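Local coordinates for protein nickel-dependent hydrogenase large subunit (Allochromatium vinosum, PDB 3MYR) that oxidises molecular hydrogen as the nickel-iron subunit of a heterodimeric hydrogenase, probably recycling the H2 made by nitrogenase, at residues F108-A113 and L192-W197; R393-Y398 and A422-L427. All coordinates share one frame; numbering follows the deposited sequence.

Interaction 1. Residues F108-A113 and L192-W197; sequences FYHLHA and LEALAW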
loop_
_atom_site.group_PDB
_atom_site.type_symbol
_atom_site.label_atom_id
_atom_site.label_comp_id
_atom_site.label_asym_id
_atom_site.label_seq_id
_atom_site.Cartn_x
_atom_site.Cartn_y
_atom_site.Cartn_z
ATOM N N PHE B 108 -7.746 -7.262 6.068
ATOM C CA PHE B 108 -8.440 -8.078 7.033
ATOM C C PHE B 108 -7.867 -9.522 7.130
ATOM O O PHE B 108 -7.593 -9.995 8.227
ATOM C CB PHE B 108 -9.936 -8.128 6.803
ATOM C CG PHE B 108 -10.647 -8.986 7.860
ATOM C CD1 PHE B 108 -11.048 -10.289 7.576
ATOM C CD2 PHE B 108 -10.826 -8.485 9.156
ATOM C CE1 PHE B 108 -11.682 -11.102 8.597
ATOM C CE2 PHE B 108 -11.438 -9.231 10.164
ATOM C CZ PHE B 108 -11.876 -10.564 9.880
ATOM N N TYR B 109 -7.745 -10.231 6.008
ATOM C CA TYR B 109 -7.259 -11.606 6.063
ATOM C C TYR B 109 -5.771 -11.690 6.306
ATOM O O TYR B 109 -5.347 -12.394 7.220
ATOM C CB TYR B 109 -7.677 -12.442 4.845
ATOM C CG TYR B 109 -9.144 -12.687 4.867
ATOM C CD1 TYR B 109 -9.694 -13.628 5.747
ATOM C CD2 TYR B 109 -9.998 -11.872 4.167
ATOM C CE1 TYR B 109 -11.070 -13.819 5.792
ATOM C CE2 TYR B 109 -11.374 -12.032 4.223
ATOM C CZ TYR B 109 -11.898 -12.997 5.057
ATOM O OH TYR B 109 -13.259 -13.168 5.147
ATOM N N HIS B 110 -4.982 -10.968 5.528
ATOM C CA HIS B 110 -3.561 -11.283 5.456
ATOM C C HIS B 110 -2.742 -10.510 6.451
ATOM O O HIS B 110 -1.682 -10.987 6.885
ATOM C CB HIS B 110 -3.060 -11.086 3.998
ATOM C CG HIS B 110 -3.858 -11.917 3.044
ATOM N ND1 HIS B 110 -4.493 -11.395 1.949
ATOM C CD2 HIS B 110 -4.281 -13.210 3.143
ATOM C CE1 HIS B 110 -5.214 -12.342 1.361
ATOM N NE2 HIS B 110 -5.080 -13.459 2.059
ATOM N N LEU B 111 -3.261 -9.372 6.895
ATOM C CA LEU B 111 -2.565 -8.547 7.917
ATOM C C LEU B 111 -3.200 -8.602 9.317
ATOM O O LEU B 111 -2.480 -8.731 10.300
ATOM C CB LEU B 111 -2.393 -7.077 7.481
ATOM C CG LEU B 111 -1.785 -6.905 6.048
ATOM C CD1 LEU B 111 -1.469 -5.404 5.790
ATOM C CD2 LEU B 111 -0.570 -7.638 5.807
ATOM N N HIS B 112 -4.524 -8.592 9.416
ATOM C CA HIS B 112 -5.161 -8.406 10.703
ATOM C C HIS B 112 -5.543 -9.769 11.309
ATOM O O HIS B 112 -5.393 -9.992 12.519
ATOM C CB HIS B 112 -6.478 -7.565 10.530
ATOM C CG HIS B 112 -6.893 -6.794 11.772
ATOM N ND1 HIS B 112 -6.225 -6.871 12.981
ATOM C CD2 HIS B 112 -7.907 -5.919 11.971
ATOM C CE1 HIS B 112 -6.780 -6.034 13.859
ATOM N NE2 HIS B 112 -7.783 -5.421 13.252
ATOM N N ALA B 113 -6.014 -10.695 10.487
ATOM C CA ALA B 113 -6.781 -11.840 11.011
ATOM C C ALA B 113 -5.946 -12.743 11.979
ATOM O O ALA B 113 -6.514 -13.285 12.967
ATOM C CB ALA B 113 -7.318 -12.632 9.896
ATOM N N LEU B 192 -6.903 -18.157 2.487
ATOM C CA LEU B 192 -6.338 -18.704 1.252
ATOM C C LEU B 192 -7.215 -18.334 0.037
ATOM O O LEU B 192 -6.687 -18.051 -1.041
ATOM C CB LEU B 192 -6.220 -20.227 1.357
ATOM C CG LEU B 192 -5.097 -20.714 2.298
ATOM C CD1 LEU B 192 -5.286 -22.164 2.556
ATOM C CD2 LEU B 192 -3.682 -20.467 1.742
ATOM N N GLU B 193 -8.547 -18.384 0.191
ATOM C CA GLU B 193 -9.387 -17.935 -0.913
ATOM C C GLU B 193 -9.145 -16.444 -1.213
ATOM O O GLU B 193 -9.195 -16.030 -2.368
ATOM C CB GLU B 193 -10.878 -18.139 -0.605
ATOM C CG GLU B 193 -11.273 -19.549 -0.294
ATOM C CD GLU B 193 -11.102 -20.456 -1.555
ATOM O OE1 GLU B 193 -11.237 -19.918 -2.692
ATOM O OE2 GLU B 193 -10.772 -21.674 -1.408
ATOM N N ALA B 194 -8.925 -15.624 -0.185
ATOM C CA ALA B 194 -8.682 -14.203 -0.401
ATOM C C ALA B 194 -7.415 -13.974 -1.209
ATOM O O ALA B 194 -7.384 -13.018 -1.993
ATOM C CB ALA B 194 -8.635 -13.387 0.963
ATOM N N LEU B 195 -6.377 -14.839 -1.067
ATOM C CA LEU B 195 -5.209 -14.625 -1.907
ATOM C C LEU B 195 -5.547 -14.899 -3.378
ATOM O O LEU B 195 -5.037 -14.203 -4.237
ATOM C CB LEU B 195 -4.007 -15.530 -1.533
ATOM C CG LEU B 195 -3.375 -15.268 -0.206
ATOM C CD1 LEU B 195 -2.530 -16.532 0.175
ATOM C CD2 LEU B 195 -2.523 -13.986 -0.386
ATOM N N ALA B 196 -6.314 -15.961 -3.689
ATOM C CA ALA B 196 -6.674 -16.235 -5.100
ATOM C C ALA B 196 -7.610 -15.106 -5.624
ATOM O O ALA B 196 -7.497 -14.650 -6.754
ATOM C CB ALA B 196 -7.369 -17.583 -5.231
ATOM N N TRP B 197 -8.553 -14.687 -4.793
ATOM C CA TRP B 197 -9.491 -13.661 -5.226
ATOM C C TRP B 197 -8.767 -12.311 -5.491
ATOM O O TRP B 197 -9.028 -11.606 -6.498
ATOM C CB TRP B 197 -10.577 -13.472 -4.111
ATOM C CG TRP B 197 -11.407 -12.248 -4.340
ATOM C CD1 TRP B 197 -12.568 -12.141 -5.102
ATOM C CD2 TRP B 197 -11.134 -10.932 -3.813
ATOM N NE1 TRP B 197 -13.017 -10.826 -5.037
ATOM C CE2 TRP B 197 -12.182 -10.093 -4.219
ATOM C CE3 TRP B 197 -10.140 -10.415 -2.957
ATOM C CZ2 TRP B 197 -12.198 -8.720 -3.912
ATOM C CZ3 TRP B 197 -10.116 -9.049 -2.711
ATOM C CH2 TRP B 197 -11.183 -8.225 -3.143
#
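The branched end of Leu-195 overlaps one face of the His-110 imidazole. Leu-195 CD2 sits 3.7 Å from the centroid of the His-110 ring, 19° off its normal, a CH-pi contact. Leu-195 CG adds to it, 3.4 Å from His-110 NE2. On the opposite face the ring meets CB of its neighbour Tyr-109, so it is sandwiched. His-110 CG lies beside the backbone N (chi1 -56°), which sends the imidazole out toward 192-197. There NE2 is hydrogen-bonded to Tyr-191 O, and the Tyr-191 ring meets the imidazole edge-to-face. Helices 86-112 and 181-201 pack here at a steep angle of -115°, with local axes 9.6 Å apart. Helix 86-112 has a wider pi-type turn at 108-112. Ala-194 meets both rings at its one methyl: CB is 3.6 Å from His-110 CE1 and 3.8 Å from Tyr-109 CD2. With an alanine here in place of the imidazole of His-110, Tyr-191 O would probably lose this bond and a gap would open beside Leu-195 CD2. The Tyr-109 ring has Phe-108 CD1 over the centre of one face, and its OH is hydrogen-bonded to Asp-260 on helix 236-265.

Interaction 2. Residues R393-Y398 and A422-L427; sequences RVLMLY and ALYSTL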
loop_
_atom_site.group_PDB
_atom_site.type_symbol
_atom_site.label_atom_id
_atom_site.label_comp_id
_atom_site.label_asym_id
_atom_site.label_seq_id
_atom_site.Cartn_x
_atom_site.Cartn_y
_atom_site.Cartn_z
ATOM N N ARG B 393 -14.831 7.813 8.328
ATOM C CA ARG B 393 -15.757 7.901 7.195
ATOM C C ARG B 393 -17.115 7.375 7.597
ATOM O O ARG B 393 -18.172 7.937 7.248
ATOM C CB ARG B 393 -15.211 7.157 5.952
ATOM C CG ARG B 393 -14.182 8.017 5.136
ATOM C CD ARG B 393 -13.789 7.255 3.812
ATOM N NE ARG B 393 -13.082 5.998 4.145
ATOM C CZ ARG B 393 -11.763 5.816 4.238
ATOM N NH1 ARG B 393 -11.277 4.588 4.467
ATOM N NH2 ARG B 393 -10.913 6.821 4.079
ATOM N N VAL B 394 -17.103 6.257 8.299
ATOM C CA VAL B 394 -18.384 5.639 8.648
ATOM C C VAL B 394 -19.108 6.527 9.656
ATOM O O VAL B 394 -20.325 6.738 9.562
ATOM C CB VAL B 394 -18.224 4.171 9.131
ATOM C CG1 VAL B 394 -19.483 3.653 9.787
ATOM C CG2 VAL B 394 -17.845 3.308 7.940
ATOM N N LEU B 395 -18.376 7.114 10.577
ATOM C CA LEU B 395 -18.998 8.123 11.457
ATOM C C LEU B 395 -19.575 9.310 10.686
ATOM O O LEU B 395 -20.696 9.717 10.979
ATOM C CB LEU B 395 -18.114 8.576 12.647
ATOM C CG LEU B 395 -17.654 7.489 13.638
ATOM C CD1 LEU B 395 -16.516 8.042 14.490
ATOM C CD2 LEU B 395 -18.801 7.056 14.558
ATOM N N MET B 396 -18.839 9.816 9.682
ATOM C CA MET B 396 -19.307 10.938 8.874
ATOM C C MET B 396 -20.552 10.585 8.073
ATOM O O MET B 396 -21.471 11.388 7.961
ATOM C CB MET B 396 -18.207 11.390 7.908
ATOM C CG MET B 396 -18.166 12.924 7.684
ATOM S SD MET B 396 -17.692 13.880 9.180
ATOM C CE MET B 396 -16.074 13.217 9.660
ATOM N N LEU B 397 -20.595 9.375 7.512
ATOM C CA LEU B 397 -21.740 8.905 6.795
ATOM C C LEU B 397 -22.919 8.784 7.714
ATOM O O LEU B 397 -24.060 9.115 7.314
ATOM C CB LEU B 397 -21.474 7.535 6.110
ATOM C CG LEU B 397 -20.592 7.669 4.848
ATOM C CD1 LEU B 397 -20.035 6.293 4.397
ATOM C CD2 LEU B 397 -21.371 8.358 3.712
ATOM N N TYR B 398 -22.684 8.214 8.900
ATOM C CA TYR B 398 -23.754 8.045 9.850
ATOM C C TYR B 398 -24.314 9.401 10.252
ATOM O O TYR B 398 -25.542 9.626 10.272
ATOM C CB TYR B 398 -23.205 7.348 11.125
ATOM C CG TYR B 398 -24.255 6.725 12.054
ATOM C CD1 TYR B 398 -24.630 7.363 13.260
ATOM C CD2 TYR B 398 -24.897 5.540 11.694
ATOM C CE1 TYR B 398 -25.592 6.780 14.123
ATOM C CE2 TYR B 398 -25.853 4.963 12.496
ATOM C CZ TYR B 398 -26.197 5.576 13.725
ATOM O OH TYR B 398 -27.119 4.963 14.538
ATOM N N ALA B 422 -19.644 1.685 21.229
ATOM C CA ALA B 422 -18.699 0.650 20.825
ATOM C C ALA B 422 -18.098 0.905 19.426
ATOM O O ALA B 422 -17.091 0.317 19.077
ATOM C CB ALA B 422 -19.345 -0.760 20.896
ATOM N N LEU B 423 -18.637 1.836 18.654
ATOM C CA LEU B 423 -17.947 2.212 17.387
ATOM C C LEU B 423 -16.571 2.794 17.666
ATOM O O LEU B 423 -15.636 2.587 16.881
ATOM C CB LEU B 423 -18.756 3.248 16.606
ATOM C CG LEU B 423 -20.069 2.650 16.120
ATOM C CD1 LEU B 423 -20.939 3.706 15.438
ATOM C CD2 LEU B 423 -19.753 1.533 15.155
ATOM N N TYR B 424 -16.442 3.513 18.788
ATOM C CA TYR B 424 -15.198 4.226 19.121
ATOM C C TYR B 424 -14.195 3.292 19.779
ATOM O O TYR B 424 -14.048 3.285 21.000
ATOM C CB TYR B 424 -15.519 5.367 20.041
ATOM C CG TYR B 424 -16.485 6.319 19.397
ATOM C CD1 TYR B 424 -17.831 6.320 19.751
ATOM C CD2 TYR B 424 -16.048 7.258 18.481
ATOM C CE1 TYR B 424 -18.727 7.236 19.198
ATOM C CE2 TYR B 424 -16.923 8.220 17.969
ATOM C CZ TYR B 424 -18.250 8.170 18.272
ATOM O OH TYR B 424 -19.086 9.114 17.733
ATOM N N SER B 425 -13.622 2.400 18.971
ATOM C CA SER B 425 -12.875 1.291 19.530
ATOM C C SER B 425 -12.133 0.533 18.431
ATOM O O SER B 425 -12.400 0.717 17.252
ATOM C CB SER B 425 -13.840 0.346 20.242
ATOM O OG SER B 425 -14.585 -0.429 19.298
ATOM N N THR B 426 -11.231 -0.344 18.826
ATOM C CA THR B 426 -10.537 -1.214 17.927
ATOM C C THR B 426 -11.535 -2.096 17.158
ATOM O O THR B 426 -11.409 -2.283 15.937
ATOM C CB THR B 426 -9.594 -2.091 18.767
ATOM O OG1 THR B 426 -8.541 -1.280 19.293
ATOM C CG2 THR B 426 -9.032 -3.312 17.957
ATOM N N LEU B 427 -12.538 -2.624 17.860
ATOM C CA LEU B 427 -13.550 -3.417 17.152
ATOM C C LEU B 427 -14.305 -2.541 16.146
ATOM O O LEU B 427 -14.632 -3.021 15.089
ATOM C CB LEU B 427 -14.613 -3.917 18.109
ATOM C CG LEU B 427 -15.167 -5.336 17.953
ATOM C CD1 LEU B 427 -16.554 -5.610 18.603
ATOM C CD2 LEU B 427 -15.067 -6.014 16.667
#
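Ser-425 OG is held by two groups. It donates to Ala-422 O, with Ser-425 OG and Ala-422 O 2.6 Å apart, and it accepts a bond from the backbone N of Gly-428, as the N-cap of helix 426-456. At Ala-422 the C=O...OG angle is 155°, and OG lies 21° from the carbonyl plane. This bond ties the cap to the turn that presents Leu-423 and Tyr-424. These two residues make the contact with Leu-395 of helix 390-399. Leu-395 CD1 comes within 3.5 Å of Tyr-424 CE2. Leu-395 CD2 reaches the far end of the same ring, 3.8 Å from Tyr-424 OH. Leu-395 CD2 also touches Leu-423 CD1 at 4.1 Å. The leucine therefore uses both branches, and no hydrogen bond crosses the contact. Tyr-424 is the centre of an inverse gamma turn, with a weak bond between Ser-425 N and Leu-423 O of 2.9 Å. The turn probably helps two successive side chains reach the same leucine. With chi1 at -59°, the Tyr-424 ring is turned anti to its carbonyl carbon and crosses Leu-395 obliquely. Val-409 of helix 403-416, which lies between the two segments in sequence, packs against Leu-423, while Phe-281 and Ile-305, from two strands, pack on Leu-395. Tyr-424 also touches the loop residues Glu-276, Arg-308 and Leu-310.

How the interactions relate
Interactions 1 and 2 have centres 23 Å apart. Their nearest atoms are about 5 Å apart and do not touch. They follow one another in the chain, interaction 1 closing before interaction 2 opens. Helix 426-456, which starts in interaction 2, reaches interaction 1: His-112 NE2 bonds to Thr-430 OG1, and Thr-430 OG1 is also bonded to Thr-426 O. Helix 543-551 touches both, with His-550 against His-112 and Thr-548 bonded to Thr-426. Neither contact belongs to the nickel-iron site. Segment 393-398 leads toward it, since Arg-393 NH1 bonds to the carbonyl O of Pro-486, a pocket residue. Interaction 1 instead borders the small subunit, whose Glu-30 packs on Leu-195.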